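Local coordinates for protein aminotransferase (Psychrobacter arcticus 273-4, PDB 3IF2) that probably transfers amino groups between amino acids and keto acids, perhaps valine and pyruvate, using a bound pyridoxal 5'-phosphate cofactor, at residues A[87-92]-A[107-112]; A[270-275]-A[286-291]. All coordinates share one frame; numbering follows the deposited sequence.

Strands 109-112 and 285-288 lie side by side in the large mixed sheet, so contact 1 and contact 2, whose centres are 9 Å apart, share one framework. Contact 1 lays helix 86-100 over 109-112, the strand at the sheet's edge; contact 2 is the strand pairing next door. The seam between them holds a backbone bond, A110 O 2.9 Å from I287 N, and a side-chain one, N108 ND2 2.8 Å from A289 O, both probable hydrogen bonds, and packing, with L92 CD1 3.8 Å from I286 CG2. Contact 2 reaches the cofactor directly, through the hydroxyls of S273 and S275 on its phosphate, whereas in contact 1 the side chain of L111 stays about 11 Å from the cofactor.

Contact 1 (A[87-92]-A[107-112]); sequences AFIDAL and ENIALT
I89 reaches down from helix 86-100 onto strand 109-112, its CD1 lying 3.5 Å from I109 O and its CG2 branch 4.0 Å from I109 CB. The two isoleucine side chains run alongside each other, pointing opposite ways, and I89 CG1 also lies 4.3 Å from L111 CG. One turn on, L92 sets its CB 3.8 Å from I109 CD1, so that I109 is gripped by two helix residues. At the other end F88 carries its CG anti to the backbone N (chi1 -171°), which swings the ring down to L111. There L111 CD1 sits at the ring edge, in plane, 3.7 Å from F88 CD2, while L92 CD1 lies over one ring face, offset toward the rim. An alanine in place of I89 would probably open a gap between the helix and both I109 and L111. Further out, Q83 NE2 donates to I109 O, helix 311-321 packs on F88, and I286 of the adjoining strand touches F88, L92 and I109. The axes of 87-92 and 109-112 come within 8.9 Å, with 131° between their N-to-C directions, and this apolar layer is typical of helices covering the central sheet in the large domain of fold-type I pyridoxal phosphate enzymes.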
ATOM      1  N   ALA A  87      -5.895 -15.206   9.817  1.00 34.48           N
ATOM      2  CA  ALA A  87      -7.089 -15.334  10.656  1.00 34.43           C
ATOM      3  C   ALA A  87      -8.305 -14.641  10.024  1.00 34.03           C
ATOM      4  O   ALA A  87      -9.406 -15.212   9.992  1.00 33.97           O
ATOM      5  CB  ALA A  87      -6.831 -14.813  12.113  1.00 32.77           C
ATOM      6  N   PHE A  88      -8.080 -13.436   9.503  1.00 33.60           N
ATOM      7  CA  PHE A  88      -9.138 -12.664   8.815  1.00 34.00           C
ATOM      8  C   PHE A  88      -9.642 -13.377   7.537  1.00 34.27           C
ATOM      9  O   PHE A  88     -10.855 -13.442   7.312  1.00 34.02           O
ATOM     10  CB  PHE A  88      -8.655 -11.229   8.512  1.00 32.70           C
ATOM     11  CG  PHE A  88      -9.732 -10.293   7.996  1.00 32.54           C
ATOM     12  CD1 PHE A  88     -10.972 -10.171   8.655  1.00 32.45           C
ATOM     13  CD2 PHE A  88      -9.470  -9.448   6.925  1.00 32.08           C
ATOM     14  CE1 PHE A  88     -11.935  -9.273   8.225  1.00 32.16           C
ATOM     15  CE2 PHE A  88     -10.409  -8.540   6.481  1.00 32.23           C
ATOM     16  CZ  PHE A  88     -11.658  -8.442   7.121  1.00 32.79           C
ATOM     17  N   ILE A  89      -8.719 -13.921   6.734  1.00 33.97           N
ATOM     18  CA  ILE A  89      -9.096 -14.691   5.543  1.00 35.33           C
ATOM     19  C   ILE A  89      -9.940 -15.925   5.926  1.00 35.98           C
ATOM     20  O   ILE A  89     -10.958 -16.169   5.281  1.00 37.03           O
ATOM     21  CB  ILE A  89      -7.842 -15.101   4.651  1.00 35.40           C
ATOM     22  CG1 ILE A  89      -7.284 -13.866   3.912  1.00 34.25           C
ATOM     23  CG2 ILE A  89      -8.187 -16.240   3.648  1.00 33.33           C
ATOM     24  CD1 ILE A  89      -5.920 -14.097   3.310  1.00 33.99           C
ATOM     25  N   ASP A  90      -9.523 -16.682   6.948  1.00 36.57           N
ATOM     26  CA  ASP A  90     -10.285 -17.875   7.403  1.00 37.80           C
ATOM     27  C   ASP A  90     -11.691 -17.491   7.867  1.00 37.45           C
ATOM     28  O   ASP A  90     -12.653 -18.175   7.525  1.00 37.30           O
ATOM     29  CB  ASP A  90      -9.580 -18.658   8.529  1.00 38.69           C
ATOM     30  CG  ASP A  90      -8.289 -19.324   8.091  1.00 39.64           C
ATOM     31  OD1 ASP A  90      -8.156 -19.793   6.932  1.00 40.83           O
ATOM     32  OD2 ASP A  90      -7.391 -19.405   8.950  1.00 41.59           O
ATOM     33  N   ALA A  91     -11.794 -16.394   8.625  1.00 37.38           N
ATOM     34  CA  ALA A  91     -13.092 -15.859   9.073  1.00 37.30           C
ATOM     35  C   ALA A  91     -13.993 -15.517   7.869  1.00 36.76           C
ATOM     36  O   ALA A  91     -15.169 -15.902   7.839  1.00 35.86           O
ATOM     37  CB  ALA A  91     -12.888 -14.633   9.945  1.00 37.39           C
ATOM     38  N   LEU A  92     -13.404 -14.821   6.891  1.00 35.86           N
ATOM     39  CA  LEU A  92     -14.083 -14.451   5.636  1.00 35.11           C
ATOM     40  C   LEU A  92     -14.547 -15.678   4.832  1.00 35.02           C
ATOM     41  O   LEU A  92     -15.674 -15.690   4.334  1.00 35.51           O
ATOM     42  CB  LEU A  92     -13.205 -13.515   4.774  1.00 34.35           C
ATOM     43  CG  LEU A  92     -13.006 -12.069   5.275  1.00 33.46           C
ATOM     44  CD1 LEU A  92     -11.881 -11.371   4.509  1.00 31.94           C
ATOM     45  CD2 LEU A  92     -14.323 -11.267   5.215  1.00 32.32           C
ATOM     46  N   GLU A 107      -7.532 -20.119  -0.566  1.00 38.41           N
ATOM     47  CA  GLU A 107      -6.907 -19.804  -1.864  1.00 38.83           C
ATOM     48  C   GLU A 107      -7.641 -18.730  -2.690  1.00 37.71           C
ATOM     49  O   GLU A 107      -7.015 -18.112  -3.550  1.00 37.37           O
ATOM     50  CB  GLU A 107      -6.735 -21.069  -2.711  1.00 39.94           C
ATOM     51  CG  GLU A 107      -5.741 -22.080  -2.154  1.00 41.40           C
ATOM     52  CD  GLU A 107      -5.698 -23.376  -2.984  1.00 43.31           C
ATOM     53  OE1 GLU A 107      -5.564 -23.332  -4.231  1.00 43.74           O
ATOM     54  OE2 GLU A 107      -5.795 -24.464  -2.382  1.00 45.47           O
ATOM     55  N   ASN A 108      -8.934 -18.514  -2.400  1.00 36.49           N
ATOM     56  CA  ASN A 108      -9.813 -17.554  -3.085  1.00 35.30           C
ATOM     57  C   ASN A 108      -9.903 -16.150  -2.498  1.00 35.26           C
ATOM     58  O   ASN A 108     -10.658 -15.344  -2.991  1.00 36.22           O
ATOM     59  CB  ASN A 108     -11.243 -18.116  -3.132  1.00 34.90           C
ATOM     60  CG  ASN A 108     -11.343 -19.419  -3.891  1.00 35.30           C
ATOM     61  OD1 ASN A 108     -11.667 -20.465  -3.322  1.00 33.91           O
ATOM     62  ND2 ASN A 108     -11.070 -19.359  -5.193  1.00 35.29           N
ATOM     63  N   ILE A 109      -9.140 -15.835  -1.466  1.00 35.65           N
ATOM     64  CA  ILE A 109      -9.228 -14.528  -0.828  1.00 35.25           C
ATOM     65  C   ILE A 109      -7.848 -13.970  -0.527  1.00 35.55           C
ATOM     66  O   ILE A 109      -6.989 -14.681   0.020  1.00 35.44           O
ATOM     67  CB  ILE A 109     -10.027 -14.567   0.492  1.00 35.02           C
ATOM     68  CG1 ILE A 109     -11.396 -15.230   0.289  1.00 34.60           C
ATOM     69  CG2 ILE A 109     -10.173 -13.131   1.070  1.00 34.64           C
ATOM     70  CD1 ILE A 109     -12.314 -15.156   1.499  1.00 34.59           C
ATOM     71  N   ALA A 110      -7.656 -12.709  -0.916  1.00 34.92           N
ATOM     72  CA  ALA A 110      -6.448 -11.950  -0.638  1.00 34.89           C
ATOM     73  C   ALA A 110      -6.872 -10.592  -0.088  1.00 34.89           C
ATOM     74  O   ALA A 110      -8.009 -10.159  -0.301  1.00 36.11           O
ATOM     75  CB  ALA A 110      -5.619 -11.772  -1.892  1.00 34.16           C
ATOM     76  N   LEU A 111      -5.959  -9.958   0.638  1.00 35.07           N
ATOM     77  CA  LEU A 111      -6.138  -8.632   1.207  1.00 34.57           C
ATOM     78  C   LEU A 111      -5.170  -7.667   0.502  1.00 34.10           C
ATOM     79  O   LEU A 111      -4.057  -8.075   0.087  1.00 32.70           O
ATOM     80  CB  LEU A 111      -5.867  -8.641   2.721  1.00 34.82           C
ATOM     81  CG  LEU A 111      -6.685  -9.586   3.607  1.00 35.21           C
ATOM     82  CD1 LEU A 111      -6.274  -9.457   5.088  1.00 35.10           C
ATOM     83  CD2 LEU A 111      -8.135  -9.306   3.455  1.00 34.64           C
ATOM     84  N   THR A 112      -5.614  -6.406   0.366  1.00 33.22           N
ATOM     85  CA  THR A 112      -4.840  -5.308  -0.228  1.00 33.57           C
ATOM     86  C   THR A 112      -4.922  -4.081   0.699  1.00 34.23           C
ATOM     87  O   THR A 112      -5.720  -4.077   1.643  1.00 34.86           O
ATOM     88  CB  THR A 112      -5.373  -4.965  -1.657  1.00 33.68           C
ATOM     89  OG1 THR A 112      -6.742  -4.518  -1.593  1.00 33.60           O
ATOM     90  CG2 THR A 112      -5.297  -6.179  -2.572  1.00 32.96           C
TER

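Contact 2 (A[270-275]-A[286-291]). With PLP (pyridoxal-5'-phosphate), chain C.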
ATOM      1  N   LEU A 270     -14.630 -10.313  -7.088  1.00 37.20           N
ATOM      2  CA  LEU A 270     -15.429  -9.457  -6.181  1.00 37.25           C
ATOM      3  C   LEU A 270     -14.508  -8.707  -5.245  1.00 35.94           C
ATOM      4  O   LEU A 270     -13.743  -9.335  -4.510  1.00 35.29           O
ATOM      5  CB  LEU A 270     -16.410 -10.276  -5.327  1.00 38.80           C
ATOM      6  CG  LEU A 270     -17.717 -10.813  -5.870  1.00 39.98           C
ATOM      7  CD1 LEU A 270     -18.414 -11.563  -4.759  1.00 40.71           C
ATOM      8  CD2 LEU A 270     -18.588  -9.669  -6.355  1.00 41.34           C
ATOM      9  N   CYS A 271     -14.585  -7.382  -5.268  1.00 35.78           N
ATOM     10  CA  CYS A 271     -13.778  -6.525  -4.400  1.00 35.70           C
ATOM     11  C   CYS A 271     -14.674  -5.944  -3.313  1.00 36.45           C
ATOM     12  O   CYS A 271     -15.767  -5.427  -3.611  1.00 36.51           O
ATOM     13  CB  CYS A 271     -13.152  -5.391  -5.191  1.00 36.12           C
ATOM     14  SG  CYS A 271     -12.055  -5.934  -6.522  1.00 36.48           S
ATOM     15  N   PHE A 272     -14.241  -6.093  -2.056  1.00 36.42           N
ATOM     16  CA  PHE A 272     -14.914  -5.509  -0.893  1.00 35.97           C
ATOM     17  C   PHE A 272     -13.915  -4.601  -0.200  1.00 35.10           C
ATOM     18  O   PHE A 272     -12.725  -4.579  -0.536  1.00 35.18           O
ATOM     19  CB  PHE A 272     -15.401  -6.563   0.096  1.00 37.16           C
ATOM     20  CG  PHE A 272     -16.200  -7.666  -0.523  1.00 38.08           C
ATOM     21  CD1 PHE A 272     -15.552  -8.756  -1.105  1.00 38.12           C
ATOM     22  CD2 PHE A 272     -17.603  -7.634  -0.506  1.00 38.84           C
ATOM     23  CE1 PHE A 272     -16.279  -9.790  -1.675  1.00 38.47           C
ATOM     24  CE2 PHE A 272     -18.345  -8.670  -1.068  1.00 38.86           C
ATOM     25  CZ  PHE A 272     -17.683  -9.757  -1.651  1.00 39.12           C
ATOM     26  N   SER A 273     -14.412  -3.845   0.766  1.00 34.93           N
ATOM     27  CA  SER A 273     -13.593  -2.920   1.538  1.00 34.39           C
ATOM     28  C   SER A 273     -14.176  -2.731   2.934  1.00 34.87           C
ATOM     29  O   SER A 273     -15.386  -2.907   3.125  1.00 34.29           O
ATOM     30  CB  SER A 273     -13.557  -1.576   0.830  1.00 33.54           C
ATOM     31  OG  SER A 273     -12.697  -0.666   1.463  1.00 32.93           O
ATOM     32  N   LEU A 274     -13.293  -2.405   3.887  1.00 35.65           N
ATOM     33  CA  LEU A 274     -13.679  -2.031   5.258  1.00 36.35           C
ATOM     34  C   LEU A 274     -13.809  -0.500   5.400  1.00 36.88           C
ATOM     35  O   LEU A 274     -14.170  -0.005   6.470  1.00 36.67           O
ATOM     36  CB  LEU A 274     -12.675  -2.566   6.286  1.00 35.51           C
ATOM     37  CG  LEU A 274     -12.488  -4.075   6.434  1.00 35.22           C
ATOM     38  CD1 LEU A 274     -11.512  -4.366   7.618  1.00 34.64           C
ATOM     39  CD2 LEU A 274     -13.830  -4.750   6.643  1.00 34.43           C
ATOM     40  N   SER A 275     -13.544   0.248   4.328  1.00 37.72           N
ATOM     41  CA  SER A 275     -13.602   1.718   4.373  1.00 37.68           C
ATOM     42  C   SER A 275     -15.002   2.273   4.628  1.00 37.14           C
ATOM     43  O   SER A 275     -15.200   3.114   5.514  1.00 37.00           O
ATOM     44  CB  SER A 275     -13.042   2.313   3.079  1.00 36.88           C
ATOM     45  OG  SER A 275     -11.706   1.922   2.908  1.00 35.47           O
ATOM     46  N   ILE A 286     -10.550  -6.264   0.225  1.00 31.90           N
ATOM     47  CA  ILE A 286     -10.735  -7.712   0.215  1.00 32.58           C
ATOM     48  C   ILE A 286     -11.042  -8.135  -1.221  1.00 33.81           C
ATOM     49  O   ILE A 286     -11.925  -7.545  -1.829  1.00 35.03           O
ATOM     50  CB  ILE A 286     -11.940  -8.139   1.101  1.00 32.88           C
ATOM     51  CG1 ILE A 286     -11.846  -7.562   2.534  1.00 34.17           C
ATOM     52  CG2 ILE A 286     -12.094  -9.677   1.118  1.00 32.28           C
ATOM     53  CD1 ILE A 286     -13.157  -7.713   3.389  1.00 34.46           C
ATOM     54  N   ILE A 287     -10.344  -9.154  -1.746  1.00 33.65           N
ATOM     55  CA  ILE A 287     -10.583  -9.686  -3.093  1.00 33.44           C
ATOM     56  C   ILE A 287     -10.994 -11.160  -2.985  1.00 34.35           C
ATOM     57  O   ILE A 287     -10.274 -11.938  -2.378  1.00 34.74           O
ATOM     58  CB  ILE A 287      -9.317  -9.588  -4.037  1.00 32.45           C
ATOM     59  CG1 ILE A 287      -8.898  -8.137  -4.287  1.00 32.56           C
ATOM     60  CG2 ILE A 287      -9.612 -10.208  -5.390  1.00 31.72           C
ATOM     61  CD1 ILE A 287      -7.578  -7.967  -5.105  1.00 32.47           C
ATOM     62  N   VAL A 288     -12.154 -11.512  -3.553  1.00 34.93           N
ATOM     63  CA  VAL A 288     -12.626 -12.896  -3.678  1.00 34.54           C
ATOM     64  C   VAL A 288     -12.514 -13.250  -5.182  1.00 35.12           C
ATOM     65  O   VAL A 288     -13.145 -12.584  -6.026  1.00 34.30           O
ATOM     66  CB  VAL A 288     -14.050 -13.072  -3.164  1.00 34.42           C
ATOM     67  CG1 VAL A 288     -14.558 -14.509  -3.444  1.00 33.07           C
ATOM     68  CG2 VAL A 288     -14.099 -12.725  -1.657  1.00 33.28           C
ATOM     69  N   ALA A 289     -11.706 -14.275  -5.508  1.00 34.88           N
ATOM     70  CA  ALA A 289     -11.439 -14.645  -6.912  1.00 34.36           C
ATOM     71  C   ALA A 289     -10.908 -16.045  -7.079  1.00 34.27           C
ATOM     72  O   ALA A 289     -10.715 -16.758  -6.101  1.00 36.30           O
ATOM     73  CB  ALA A 289     -10.437 -13.657  -7.500  1.00 33.27           C
ATOM     74  N   ASP A 290     -10.669 -16.435  -8.325  1.00 34.07           N
ATOM     75  CA  ASP A 290     -10.027 -17.713  -8.640  1.00 35.40           C
ATOM     76  C   ASP A 290      -8.610 -17.685  -8.078  1.00 34.66           C
ATOM     77  O   ASP A 290      -7.980 -16.615  -8.051  1.00 34.07           O
ATOM     78  CB  ASP A 290      -9.915 -17.925 -10.165  1.00 36.45           C
ATOM     79  CG  ASP A 290      -9.422 -19.331 -10.539  1.00 37.26           C
ATOM     80  OD1 ASP A 290     -10.213 -20.283 -10.373  1.00 37.51           O
ATOM     81  OD2 ASP A 290      -8.271 -19.475 -11.023  1.00 37.44           O
ATOM     82  N   ALA A 291      -8.117 -18.856  -7.666  1.00 34.23           N
ATOM     83  CA  ALA A 291      -6.751 -19.024  -7.125  1.00 34.57           C
ATOM     84  C   ALA A 291      -5.679 -18.310  -7.966  1.00 35.47           C
ATOM     85  O   ALA A 291      -4.800 -17.631  -7.421  1.00 35.93           O
ATOM     86  CB  ALA A 291      -6.399 -20.517  -6.999  1.00 33.38           C
TER
HETATM   87  N1  PLP C 500     -14.895   1.818  -4.838  1.00 49.48           N
HETATM   88  C2  PLP C 500     -15.751   2.898  -4.852  1.00 50.57           C
HETATM   89  C2A PLP C 500     -16.994   2.788  -5.678  1.00 50.11           C
HETATM   90  C3  PLP C 500     -15.445   4.048  -4.090  1.00 51.41           C
HETATM   91  O3  PLP C 500     -16.269   5.142  -4.073  1.00 50.06           O
HETATM   92  C4  PLP C 500     -14.247   4.095  -3.337  1.00 52.20           C
HETATM   93  C4A PLP C 500     -13.837   5.447  -2.765  1.00 53.42           C
HETATM   94  O4A PLP C 500     -13.473   5.571  -1.589  1.00 54.71           O
HETATM   95  C5  PLP C 500     -13.374   2.958  -3.345  1.00 50.64           C
HETATM   96  C6  PLP C 500     -13.736   1.833  -4.111  1.00 49.70           C
HETATM   97  C5A PLP C 500     -12.027   2.916  -2.597  1.00 48.52           C
HETATM   98  O4P PLP C 500     -12.130   2.483  -1.257  1.00 45.22           O
HETATM   99  P   PLP C 500     -10.824   2.073  -0.420  1.00 40.81           P
HETATM  100  O1P PLP C 500      -9.463   2.116  -1.072  1.00 40.33           O
HETATM  101  O2P PLP C 500     -11.143   0.661  -0.059  1.00 40.66           O
HETATM  102  O3P PLP C 500     -10.814   2.985   0.743  1.00 38.75           O
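F272 and I286 form an antiparallel hydrogen-bonded pair: F272 N donates to I286 O over 2.7 Å. The return bond, I286 N to F272 O, is 2.9 Å long, but its donor stands 49° out of the carbonyl plane, away from a lone pair. L270 and V288 form the second such pair, with V288 N 2.9 Å from L270 O and the reciprocal L270 N to V288 O bond a little more bent, at 156°. Between them C271 faces I287 as a non-hydrogen-bonded pair; C271 CA makes a CH...O contact with I286 O, and C271 turns to I244 and N246 for its own backbone bonds.

On one face of the ladder F272 CB meets I286 CB, and CE1 of the F272 ring reaches V288 CG2 at 3.7 Å, the two side chains crossing obliquely. At the end of strand 268-273 and just past it, two hydroxyls bind the cofactor. S273 OG donates to phosphate O2P at 2.5 Å and accepts from S275 N at 3.1 Å, an ST turn, which is consistent with both hydroxyls facing the phosphate. S275 OG donates to O3P at 2.6 Å. R283 NH2 and S115 N of the same chain, and Y79 OH of the second subunit, also hydrogen-bond to the cofactor.

This hairpin of strands 268-273 and 285-288 lies between helix layers: F88, L92 and F96 of helix 86-100 cover the face bearing F272, I286 and V288, while helices 115-125 and 291-305 pack against the C271 and I287 face, and strands 242-245 and 109-112 flank the pair within the sheet.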